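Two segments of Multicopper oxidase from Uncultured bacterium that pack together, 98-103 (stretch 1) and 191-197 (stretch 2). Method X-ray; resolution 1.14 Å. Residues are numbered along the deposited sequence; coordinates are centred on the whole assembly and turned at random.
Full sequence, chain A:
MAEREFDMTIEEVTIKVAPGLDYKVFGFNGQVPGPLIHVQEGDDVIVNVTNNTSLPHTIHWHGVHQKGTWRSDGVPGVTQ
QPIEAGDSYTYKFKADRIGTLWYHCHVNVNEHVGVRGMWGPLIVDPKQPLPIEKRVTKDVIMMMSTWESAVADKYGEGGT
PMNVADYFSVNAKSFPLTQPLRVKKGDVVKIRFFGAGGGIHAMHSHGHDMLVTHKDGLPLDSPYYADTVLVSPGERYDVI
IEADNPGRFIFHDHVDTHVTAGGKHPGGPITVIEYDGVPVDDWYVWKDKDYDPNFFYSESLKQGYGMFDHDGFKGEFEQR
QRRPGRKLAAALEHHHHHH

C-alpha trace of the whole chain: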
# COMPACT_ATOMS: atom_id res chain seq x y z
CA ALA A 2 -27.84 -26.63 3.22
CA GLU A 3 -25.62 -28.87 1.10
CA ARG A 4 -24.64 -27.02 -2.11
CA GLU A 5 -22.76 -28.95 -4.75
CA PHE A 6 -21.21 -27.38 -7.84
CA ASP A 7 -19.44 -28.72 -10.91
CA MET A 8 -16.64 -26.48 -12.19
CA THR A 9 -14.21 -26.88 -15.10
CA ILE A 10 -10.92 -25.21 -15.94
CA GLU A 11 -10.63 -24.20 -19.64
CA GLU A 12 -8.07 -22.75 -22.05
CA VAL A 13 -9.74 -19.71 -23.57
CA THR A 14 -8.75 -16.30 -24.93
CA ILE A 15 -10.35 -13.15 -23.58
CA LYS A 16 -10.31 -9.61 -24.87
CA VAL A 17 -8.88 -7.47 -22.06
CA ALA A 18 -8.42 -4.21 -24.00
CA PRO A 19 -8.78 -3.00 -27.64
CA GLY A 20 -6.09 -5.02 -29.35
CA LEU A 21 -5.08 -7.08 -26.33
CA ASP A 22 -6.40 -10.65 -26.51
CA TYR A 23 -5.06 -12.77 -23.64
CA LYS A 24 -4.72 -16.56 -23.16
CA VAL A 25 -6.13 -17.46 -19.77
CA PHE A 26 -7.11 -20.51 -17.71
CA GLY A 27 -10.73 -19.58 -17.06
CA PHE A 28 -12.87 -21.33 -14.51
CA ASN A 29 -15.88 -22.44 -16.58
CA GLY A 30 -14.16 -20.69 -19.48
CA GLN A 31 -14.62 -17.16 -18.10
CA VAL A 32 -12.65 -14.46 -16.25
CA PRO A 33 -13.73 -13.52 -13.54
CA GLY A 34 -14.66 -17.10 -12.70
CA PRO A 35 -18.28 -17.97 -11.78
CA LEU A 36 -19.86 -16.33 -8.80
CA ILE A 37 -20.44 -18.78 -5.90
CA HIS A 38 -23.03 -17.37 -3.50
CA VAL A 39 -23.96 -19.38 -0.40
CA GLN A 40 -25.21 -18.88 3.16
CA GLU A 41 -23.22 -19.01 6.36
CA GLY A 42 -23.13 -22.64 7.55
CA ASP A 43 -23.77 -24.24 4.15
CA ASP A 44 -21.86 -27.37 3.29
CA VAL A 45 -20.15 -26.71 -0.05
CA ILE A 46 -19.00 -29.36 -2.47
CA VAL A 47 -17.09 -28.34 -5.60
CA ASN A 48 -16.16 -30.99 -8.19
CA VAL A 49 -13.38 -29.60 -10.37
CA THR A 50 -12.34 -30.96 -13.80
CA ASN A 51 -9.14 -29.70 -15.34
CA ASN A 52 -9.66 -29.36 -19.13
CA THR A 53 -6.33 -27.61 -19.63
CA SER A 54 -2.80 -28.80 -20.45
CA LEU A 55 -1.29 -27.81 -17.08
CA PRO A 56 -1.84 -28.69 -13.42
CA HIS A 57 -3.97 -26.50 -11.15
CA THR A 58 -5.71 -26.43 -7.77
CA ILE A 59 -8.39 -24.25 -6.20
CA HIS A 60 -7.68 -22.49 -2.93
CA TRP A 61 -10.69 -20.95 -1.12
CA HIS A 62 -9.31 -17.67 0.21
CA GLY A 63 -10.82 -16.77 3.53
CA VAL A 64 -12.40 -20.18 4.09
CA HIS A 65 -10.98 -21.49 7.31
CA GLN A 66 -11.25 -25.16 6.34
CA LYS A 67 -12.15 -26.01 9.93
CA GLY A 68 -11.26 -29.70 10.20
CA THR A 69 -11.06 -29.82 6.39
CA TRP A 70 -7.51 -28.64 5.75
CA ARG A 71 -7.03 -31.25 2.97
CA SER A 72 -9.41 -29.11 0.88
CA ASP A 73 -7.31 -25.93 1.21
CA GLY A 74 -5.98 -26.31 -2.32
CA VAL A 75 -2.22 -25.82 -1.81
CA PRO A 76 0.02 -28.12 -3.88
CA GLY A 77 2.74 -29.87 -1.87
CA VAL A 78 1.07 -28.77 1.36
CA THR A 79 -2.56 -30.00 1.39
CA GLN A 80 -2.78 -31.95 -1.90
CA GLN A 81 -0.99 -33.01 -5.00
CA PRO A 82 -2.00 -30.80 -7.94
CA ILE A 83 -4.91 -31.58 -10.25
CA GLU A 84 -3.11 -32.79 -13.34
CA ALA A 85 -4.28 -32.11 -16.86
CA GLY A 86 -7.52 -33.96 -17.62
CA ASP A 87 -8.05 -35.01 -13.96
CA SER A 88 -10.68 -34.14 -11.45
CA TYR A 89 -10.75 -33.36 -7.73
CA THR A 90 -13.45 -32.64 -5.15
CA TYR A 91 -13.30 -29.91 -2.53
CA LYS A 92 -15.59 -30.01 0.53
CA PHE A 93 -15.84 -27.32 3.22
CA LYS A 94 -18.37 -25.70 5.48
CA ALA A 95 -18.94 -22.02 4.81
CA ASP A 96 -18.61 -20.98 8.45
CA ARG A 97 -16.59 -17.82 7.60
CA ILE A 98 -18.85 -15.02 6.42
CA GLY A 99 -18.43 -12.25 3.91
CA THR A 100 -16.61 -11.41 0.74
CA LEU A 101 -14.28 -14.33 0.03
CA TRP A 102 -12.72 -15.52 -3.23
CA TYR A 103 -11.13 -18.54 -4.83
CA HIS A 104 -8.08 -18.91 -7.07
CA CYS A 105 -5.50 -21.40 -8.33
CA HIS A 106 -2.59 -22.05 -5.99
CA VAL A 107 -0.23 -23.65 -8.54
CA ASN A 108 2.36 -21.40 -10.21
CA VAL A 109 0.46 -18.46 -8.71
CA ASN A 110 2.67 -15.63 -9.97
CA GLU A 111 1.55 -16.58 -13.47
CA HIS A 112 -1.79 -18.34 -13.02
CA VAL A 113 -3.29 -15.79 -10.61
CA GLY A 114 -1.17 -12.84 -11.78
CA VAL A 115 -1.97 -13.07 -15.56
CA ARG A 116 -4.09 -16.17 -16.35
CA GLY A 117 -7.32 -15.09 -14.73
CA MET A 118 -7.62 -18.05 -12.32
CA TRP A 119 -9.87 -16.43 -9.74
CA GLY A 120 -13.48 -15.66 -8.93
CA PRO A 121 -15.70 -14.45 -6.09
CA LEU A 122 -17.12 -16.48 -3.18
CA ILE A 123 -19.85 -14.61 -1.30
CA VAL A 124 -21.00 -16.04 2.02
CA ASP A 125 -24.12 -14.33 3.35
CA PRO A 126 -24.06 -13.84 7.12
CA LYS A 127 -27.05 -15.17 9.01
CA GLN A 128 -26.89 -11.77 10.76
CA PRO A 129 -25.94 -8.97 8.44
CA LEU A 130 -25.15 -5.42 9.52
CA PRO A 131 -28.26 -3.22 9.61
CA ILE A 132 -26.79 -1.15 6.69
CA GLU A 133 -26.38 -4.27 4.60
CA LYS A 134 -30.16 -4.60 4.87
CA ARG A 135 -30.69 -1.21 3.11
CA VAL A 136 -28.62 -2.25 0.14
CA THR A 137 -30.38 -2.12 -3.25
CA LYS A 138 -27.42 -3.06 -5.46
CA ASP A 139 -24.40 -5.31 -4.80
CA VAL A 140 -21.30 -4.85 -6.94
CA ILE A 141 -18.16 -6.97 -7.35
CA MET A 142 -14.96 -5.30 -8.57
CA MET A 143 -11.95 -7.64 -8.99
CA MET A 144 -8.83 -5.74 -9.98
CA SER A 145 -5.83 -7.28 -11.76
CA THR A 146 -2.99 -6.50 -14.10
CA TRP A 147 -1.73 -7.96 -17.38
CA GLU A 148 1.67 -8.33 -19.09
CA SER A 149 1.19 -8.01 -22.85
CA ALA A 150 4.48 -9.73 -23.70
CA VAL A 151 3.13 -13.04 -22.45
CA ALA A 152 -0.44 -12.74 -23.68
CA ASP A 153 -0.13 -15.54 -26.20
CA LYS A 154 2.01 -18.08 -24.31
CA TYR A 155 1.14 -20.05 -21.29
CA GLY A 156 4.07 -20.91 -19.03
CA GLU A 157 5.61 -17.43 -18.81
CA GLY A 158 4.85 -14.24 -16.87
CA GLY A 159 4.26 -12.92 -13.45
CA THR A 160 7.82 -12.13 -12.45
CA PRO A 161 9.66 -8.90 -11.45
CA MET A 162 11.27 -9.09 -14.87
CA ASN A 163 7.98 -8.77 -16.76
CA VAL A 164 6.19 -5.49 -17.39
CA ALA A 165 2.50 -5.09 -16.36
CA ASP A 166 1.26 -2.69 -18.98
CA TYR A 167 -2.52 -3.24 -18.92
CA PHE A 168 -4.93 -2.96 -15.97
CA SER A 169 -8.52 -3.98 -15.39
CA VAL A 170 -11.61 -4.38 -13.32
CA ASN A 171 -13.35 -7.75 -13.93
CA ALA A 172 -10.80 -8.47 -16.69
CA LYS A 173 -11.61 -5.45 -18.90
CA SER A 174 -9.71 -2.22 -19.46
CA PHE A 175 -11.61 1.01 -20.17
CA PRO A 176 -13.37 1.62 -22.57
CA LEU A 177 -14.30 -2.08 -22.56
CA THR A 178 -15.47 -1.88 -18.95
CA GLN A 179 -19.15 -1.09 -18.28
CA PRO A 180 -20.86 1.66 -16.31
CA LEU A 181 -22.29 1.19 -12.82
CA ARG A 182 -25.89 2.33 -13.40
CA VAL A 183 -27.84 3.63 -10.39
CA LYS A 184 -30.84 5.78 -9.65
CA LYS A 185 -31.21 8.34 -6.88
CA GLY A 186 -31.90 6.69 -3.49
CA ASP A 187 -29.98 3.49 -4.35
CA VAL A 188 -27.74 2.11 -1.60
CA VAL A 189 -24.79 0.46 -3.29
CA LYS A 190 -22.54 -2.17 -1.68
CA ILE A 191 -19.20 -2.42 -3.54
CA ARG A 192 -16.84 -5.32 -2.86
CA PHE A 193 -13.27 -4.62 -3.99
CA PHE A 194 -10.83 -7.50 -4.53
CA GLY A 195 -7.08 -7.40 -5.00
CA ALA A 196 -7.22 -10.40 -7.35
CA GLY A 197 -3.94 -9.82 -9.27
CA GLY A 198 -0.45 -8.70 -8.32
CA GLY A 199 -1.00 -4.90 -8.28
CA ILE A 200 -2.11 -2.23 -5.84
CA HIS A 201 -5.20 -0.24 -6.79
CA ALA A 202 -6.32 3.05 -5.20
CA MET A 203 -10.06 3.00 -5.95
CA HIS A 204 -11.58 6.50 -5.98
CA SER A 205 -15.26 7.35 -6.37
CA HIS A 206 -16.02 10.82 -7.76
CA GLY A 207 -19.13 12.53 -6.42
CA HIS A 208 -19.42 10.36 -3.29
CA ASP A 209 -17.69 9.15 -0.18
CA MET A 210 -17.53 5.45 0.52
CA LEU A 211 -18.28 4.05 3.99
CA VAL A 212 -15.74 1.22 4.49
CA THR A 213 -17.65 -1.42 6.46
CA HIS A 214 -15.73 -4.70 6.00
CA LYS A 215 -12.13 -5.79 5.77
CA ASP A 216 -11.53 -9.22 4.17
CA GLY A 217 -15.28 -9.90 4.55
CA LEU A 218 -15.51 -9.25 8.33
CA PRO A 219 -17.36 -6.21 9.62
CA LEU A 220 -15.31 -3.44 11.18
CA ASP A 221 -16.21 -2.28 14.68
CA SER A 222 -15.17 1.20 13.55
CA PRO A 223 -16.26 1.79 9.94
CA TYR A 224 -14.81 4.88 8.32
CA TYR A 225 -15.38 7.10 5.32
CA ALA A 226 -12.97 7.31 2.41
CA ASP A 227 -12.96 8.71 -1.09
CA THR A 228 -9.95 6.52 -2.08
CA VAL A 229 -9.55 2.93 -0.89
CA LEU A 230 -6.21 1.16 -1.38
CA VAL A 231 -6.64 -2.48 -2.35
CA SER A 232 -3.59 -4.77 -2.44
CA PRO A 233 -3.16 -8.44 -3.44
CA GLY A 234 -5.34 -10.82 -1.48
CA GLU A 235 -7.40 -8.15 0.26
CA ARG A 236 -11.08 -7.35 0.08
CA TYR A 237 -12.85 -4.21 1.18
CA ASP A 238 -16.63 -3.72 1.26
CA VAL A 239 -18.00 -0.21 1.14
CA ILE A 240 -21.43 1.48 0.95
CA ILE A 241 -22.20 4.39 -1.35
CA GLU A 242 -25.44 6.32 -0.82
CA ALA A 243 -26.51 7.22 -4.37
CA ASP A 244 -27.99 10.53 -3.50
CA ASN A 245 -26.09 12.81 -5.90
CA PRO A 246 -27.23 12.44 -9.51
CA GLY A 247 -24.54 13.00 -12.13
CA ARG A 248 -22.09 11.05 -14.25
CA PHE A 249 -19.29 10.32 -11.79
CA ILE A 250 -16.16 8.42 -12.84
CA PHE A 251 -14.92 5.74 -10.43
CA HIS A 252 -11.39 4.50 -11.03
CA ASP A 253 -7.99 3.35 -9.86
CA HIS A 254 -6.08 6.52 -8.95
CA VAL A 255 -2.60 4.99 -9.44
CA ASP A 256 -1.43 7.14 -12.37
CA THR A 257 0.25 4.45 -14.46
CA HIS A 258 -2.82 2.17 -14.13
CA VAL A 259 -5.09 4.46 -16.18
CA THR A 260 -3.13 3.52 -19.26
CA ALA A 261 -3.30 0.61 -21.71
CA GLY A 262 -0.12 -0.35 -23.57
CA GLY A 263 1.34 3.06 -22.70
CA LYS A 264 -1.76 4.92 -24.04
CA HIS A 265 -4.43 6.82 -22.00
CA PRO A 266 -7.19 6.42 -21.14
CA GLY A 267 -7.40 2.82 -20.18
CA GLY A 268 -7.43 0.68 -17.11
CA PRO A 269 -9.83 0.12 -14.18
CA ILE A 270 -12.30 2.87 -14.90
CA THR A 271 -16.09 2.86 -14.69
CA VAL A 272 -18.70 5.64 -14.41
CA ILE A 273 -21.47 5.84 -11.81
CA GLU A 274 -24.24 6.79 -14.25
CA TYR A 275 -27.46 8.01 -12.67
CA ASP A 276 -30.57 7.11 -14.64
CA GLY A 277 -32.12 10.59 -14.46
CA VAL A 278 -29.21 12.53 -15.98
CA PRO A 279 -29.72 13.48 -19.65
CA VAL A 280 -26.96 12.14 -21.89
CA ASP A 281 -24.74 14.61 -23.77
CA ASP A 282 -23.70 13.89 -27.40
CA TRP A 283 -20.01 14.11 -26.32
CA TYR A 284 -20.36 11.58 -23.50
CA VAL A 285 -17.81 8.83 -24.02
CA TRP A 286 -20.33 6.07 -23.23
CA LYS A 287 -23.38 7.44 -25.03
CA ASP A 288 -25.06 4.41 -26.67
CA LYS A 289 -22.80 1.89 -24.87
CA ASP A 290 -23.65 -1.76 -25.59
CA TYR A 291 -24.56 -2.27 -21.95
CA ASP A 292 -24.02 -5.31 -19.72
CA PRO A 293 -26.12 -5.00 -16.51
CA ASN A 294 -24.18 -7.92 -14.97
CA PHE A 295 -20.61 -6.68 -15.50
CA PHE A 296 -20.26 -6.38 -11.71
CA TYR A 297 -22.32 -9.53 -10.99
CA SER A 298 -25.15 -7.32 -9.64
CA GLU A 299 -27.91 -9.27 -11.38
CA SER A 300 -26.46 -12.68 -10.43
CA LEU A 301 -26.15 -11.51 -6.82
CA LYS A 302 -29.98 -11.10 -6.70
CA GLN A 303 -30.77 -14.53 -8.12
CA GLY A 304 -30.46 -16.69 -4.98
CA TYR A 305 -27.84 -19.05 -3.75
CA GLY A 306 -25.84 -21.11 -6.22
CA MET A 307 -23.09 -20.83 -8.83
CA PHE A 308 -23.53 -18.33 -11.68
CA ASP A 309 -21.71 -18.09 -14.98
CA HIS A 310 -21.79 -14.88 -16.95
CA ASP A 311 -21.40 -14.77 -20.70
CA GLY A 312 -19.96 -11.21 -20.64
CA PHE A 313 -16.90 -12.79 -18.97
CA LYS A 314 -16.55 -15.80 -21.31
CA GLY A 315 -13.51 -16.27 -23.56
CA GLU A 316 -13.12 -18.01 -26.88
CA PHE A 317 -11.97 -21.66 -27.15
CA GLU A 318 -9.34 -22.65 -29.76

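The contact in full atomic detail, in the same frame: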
# COMPACT_ATOMS: atom_id res chain seq x y z
N ILE A 98 -17.96 -15.85 7.21
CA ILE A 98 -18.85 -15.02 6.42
C ILE A 98 -18.07 -14.04 5.56
O ILE A 98 -16.91 -13.70 5.76
CB ILE A 98 -19.79 -14.26 7.39
CG1 ILE A 98 -19.04 -13.26 8.30
CG2 ILE A 98 -20.61 -15.22 8.22
CD1 ILE A 98 -19.87 -12.50 9.31
N GLY A 99 -18.82 -13.49 4.59
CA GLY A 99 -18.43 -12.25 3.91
C GLY A 99 -17.93 -12.44 2.50
O GLY A 99 -18.11 -13.48 1.84
N THR A 100 -17.20 -11.41 2.05
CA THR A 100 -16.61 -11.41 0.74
C THR A 100 -15.32 -12.25 0.74
O THR A 100 -14.26 -11.78 1.20
CB THR A 100 -16.24 -9.98 0.33
OG1 THR A 100 -17.41 -9.16 0.48
CG2 THR A 100 -15.77 -9.92 -1.11
N LEU A 101 -15.44 -13.46 0.20
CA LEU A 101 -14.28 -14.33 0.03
C LEU A 101 -13.99 -14.49 -1.45
O LEU A 101 -14.66 -13.87 -2.31
CB LEU A 101 -14.56 -15.72 0.65
CG LEU A 101 -15.23 -15.68 2.03
CD1 LEU A 101 -15.35 -17.10 2.60
CD2 LEU A 101 -14.49 -14.81 3.02
N TRP A 102 -12.99 -15.29 -1.80
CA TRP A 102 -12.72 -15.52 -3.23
C TRP A 102 -11.99 -16.84 -3.38
O TRP A 102 -11.65 -17.46 -2.39
CB TRP A 102 -11.97 -14.37 -3.85
CG TRP A 102 -10.59 -14.01 -3.38
CD1 TRP A 102 -10.19 -13.71 -2.11
CD2 TRP A 102 -9.44 -13.87 -4.23
NE1 TRP A 102 -8.82 -13.40 -2.14
CE2 TRP A 102 -8.35 -13.50 -3.41
CE3 TRP A 102 -9.21 -14.02 -5.62
CZ2 TRP A 102 -7.07 -13.29 -3.95
CZ3 TRP A 102 -7.95 -13.82 -6.14
CH2 TRP A 102 -6.87 -13.45 -5.30
N TYR A 103 -11.77 -17.25 -4.61
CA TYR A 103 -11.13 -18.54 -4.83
C TYR A 103 -10.15 -18.32 -5.98
O TYR A 103 -10.38 -17.47 -6.87
CB TYR A 103 -12.15 -19.70 -5.06
CG TYR A 103 -12.97 -19.48 -6.33
CD1 TYR A 103 -12.53 -19.93 -7.57
CD2 TYR A 103 -14.19 -18.82 -6.26
CE1 TYR A 103 -13.29 -19.73 -8.72
CE2 TYR A 103 -14.98 -18.59 -7.41
CZ TYR A 103 -14.51 -19.05 -8.60
OH TYR A 103 -15.22 -18.86 -9.78
N ILE A 191 -20.27 -2.05 -2.59
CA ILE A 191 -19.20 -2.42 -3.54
C ILE A 191 -18.18 -3.28 -2.78
O ILE A 191 -17.74 -2.89 -1.70
CB ILE A 191 -18.56 -1.20 -4.19
CG1 ILE A 191 -19.66 -0.39 -4.93
CG2 ILE A 191 -17.48 -1.63 -5.16
CD1 ILE A 191 -19.50 1.07 -4.82
N ARG A 192 -17.84 -4.38 -3.40
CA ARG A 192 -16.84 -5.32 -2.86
C ARG A 192 -15.63 -5.25 -3.78
O ARG A 192 -15.71 -5.70 -4.93
CB ARG A 192 -17.44 -6.73 -2.85
CG ARG A 192 -18.74 -6.82 -2.03
CD ARG A 192 -19.36 -8.19 -2.19
NE ARG A 192 -20.75 -8.32 -1.75
CZ ARG A 192 -21.10 -9.04 -0.70
NH1 ARG A 192 -20.24 -9.61 0.16
NH2 ARG A 192 -22.41 -9.17 -0.45
N PHE A 193 -14.52 -4.71 -3.25
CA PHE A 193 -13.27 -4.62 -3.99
C PHE A 193 -12.38 -5.84 -3.68
O PHE A 193 -12.27 -6.20 -2.51
CB PHE A 193 -12.45 -3.38 -3.56
CG PHE A 193 -13.13 -2.04 -3.77
CD1 PHE A 193 -13.49 -1.61 -5.06
CD2 PHE A 193 -13.33 -1.19 -2.73
CE1 PHE A 193 -14.06 -0.36 -5.25
CE2 PHE A 193 -13.94 0.06 -2.92
CZ PHE A 193 -14.25 0.51 -4.20
N PHE A 194 -11.75 -6.37 -4.72
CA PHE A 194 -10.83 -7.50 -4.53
C PHE A 194 -9.49 -7.20 -5.18
O PHE A 194 -9.46 -6.80 -6.37
CB PHE A 194 -11.36 -8.78 -5.19
CG PHE A 194 -12.73 -9.28 -4.82
CD1 PHE A 194 -12.89 -10.55 -4.30
CD2 PHE A 194 -13.88 -8.51 -5.06
CE1 PHE A 194 -14.16 -11.09 -4.04
CE2 PHE A 194 -15.15 -9.02 -4.84
CZ PHE A 194 -15.28 -10.32 -4.35
N GLY A 195 -8.42 -7.45 -4.42
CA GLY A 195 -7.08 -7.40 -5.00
C GLY A 195 -6.77 -8.78 -5.62
O GLY A 195 -6.07 -9.61 -5.02
N ALA A 196 -7.31 -9.04 -6.82
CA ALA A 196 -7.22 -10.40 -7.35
C ALA A 196 -5.87 -10.66 -7.99
O ALA A 196 -5.35 -11.76 -7.87
CB ALA A 196 -8.34 -10.58 -8.37
N GLY A 197 -5.25 -9.67 -8.65
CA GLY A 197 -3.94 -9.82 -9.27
C GLY A 197 -2.82 -9.34 -8.36
O GLY A 197 -2.97 -9.24 -7.13

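Residues that touch across the two stretches are at least 92 positions apart in sequence. Each contact involves a side chain, several of them against backbone carbonyls, and no backbone hydrogen bond joins the strands. The strand at 101-103 and the strand at 191-195 run in broadly the same direction, with 42° between their N-to-C axes and a closest approach of 9.2 Å. That separation is too wide for backbone pairing. The backbones come nearest at the corner: Thr100 CA lies 7.1 Å from Arg192 CA, whereas Trp102 CA and Phe194 CA are 8.3 Å apart. Along each stretch the CA-to-CB bonds alternate, so that those of Thr100 and Trp102 on one side, and Arg192 and Phe194 on the other, point toward the partner, while those of Leu101 and Phe193 point away. The contact buries 328 Å² in total, most of it on Thr100, Trp102 and Phe194.

Thr100, where the chain turns a corner, covers the most surface, and both its hydroxyl and its methyl group take part. In its m rotamer (chi1 -53°), OG1 accepts a hydrogen bond from Arg192 NH1, with Arg192 NH1 and Thr100 OG1 2.9 Å apart and an N-H...acceptor angle of 159°. The hydroxyl oxygen lies near the guanidinium plane, where the N-H bonds point, which accounts for the favourable geometry. Arg192 reaches it through a largely extended side chain (chi2 and chi3 both t), and its NE and NH2 are hydrogen-bonded elsewhere in the structure. The methyl group lies against the Phe194 ring, with Thr100 CG2 3.3 Å from Phe194 CZ, a close van der Waals approach, and also near the Arg192 side chain.

The edge of the Phe194 ring meets Leu101 O and Trp102 CB. Leu101 O lies 3.3 Å from Phe194 CE1 and near the ring plane, so the partly negative carbonyl oxygen meets the slightly positive rim of the ring. Leu101 thus contributes through its backbone although its side chain points away. Trp102 CB packs against the same rim, 3.9 Å from Phe194 CE1.

Trp102, with chi1 at 63° (p), carries its indole to Gly195 and Ala196. There Trp102 CZ3 rests 4.0 Å from Ala196 CB, an apolar contact beside a small side chain. The far corner of the six-membered ring also approaches two carbonyl oxygens: Trp102 CH2 is 3.4 Å from Ala196 O and 3.9 Å from Gly195 O. NE1 is hydrogen-bonded elsewhere in the structure, and the ring makes no hydrogen bond across this contact.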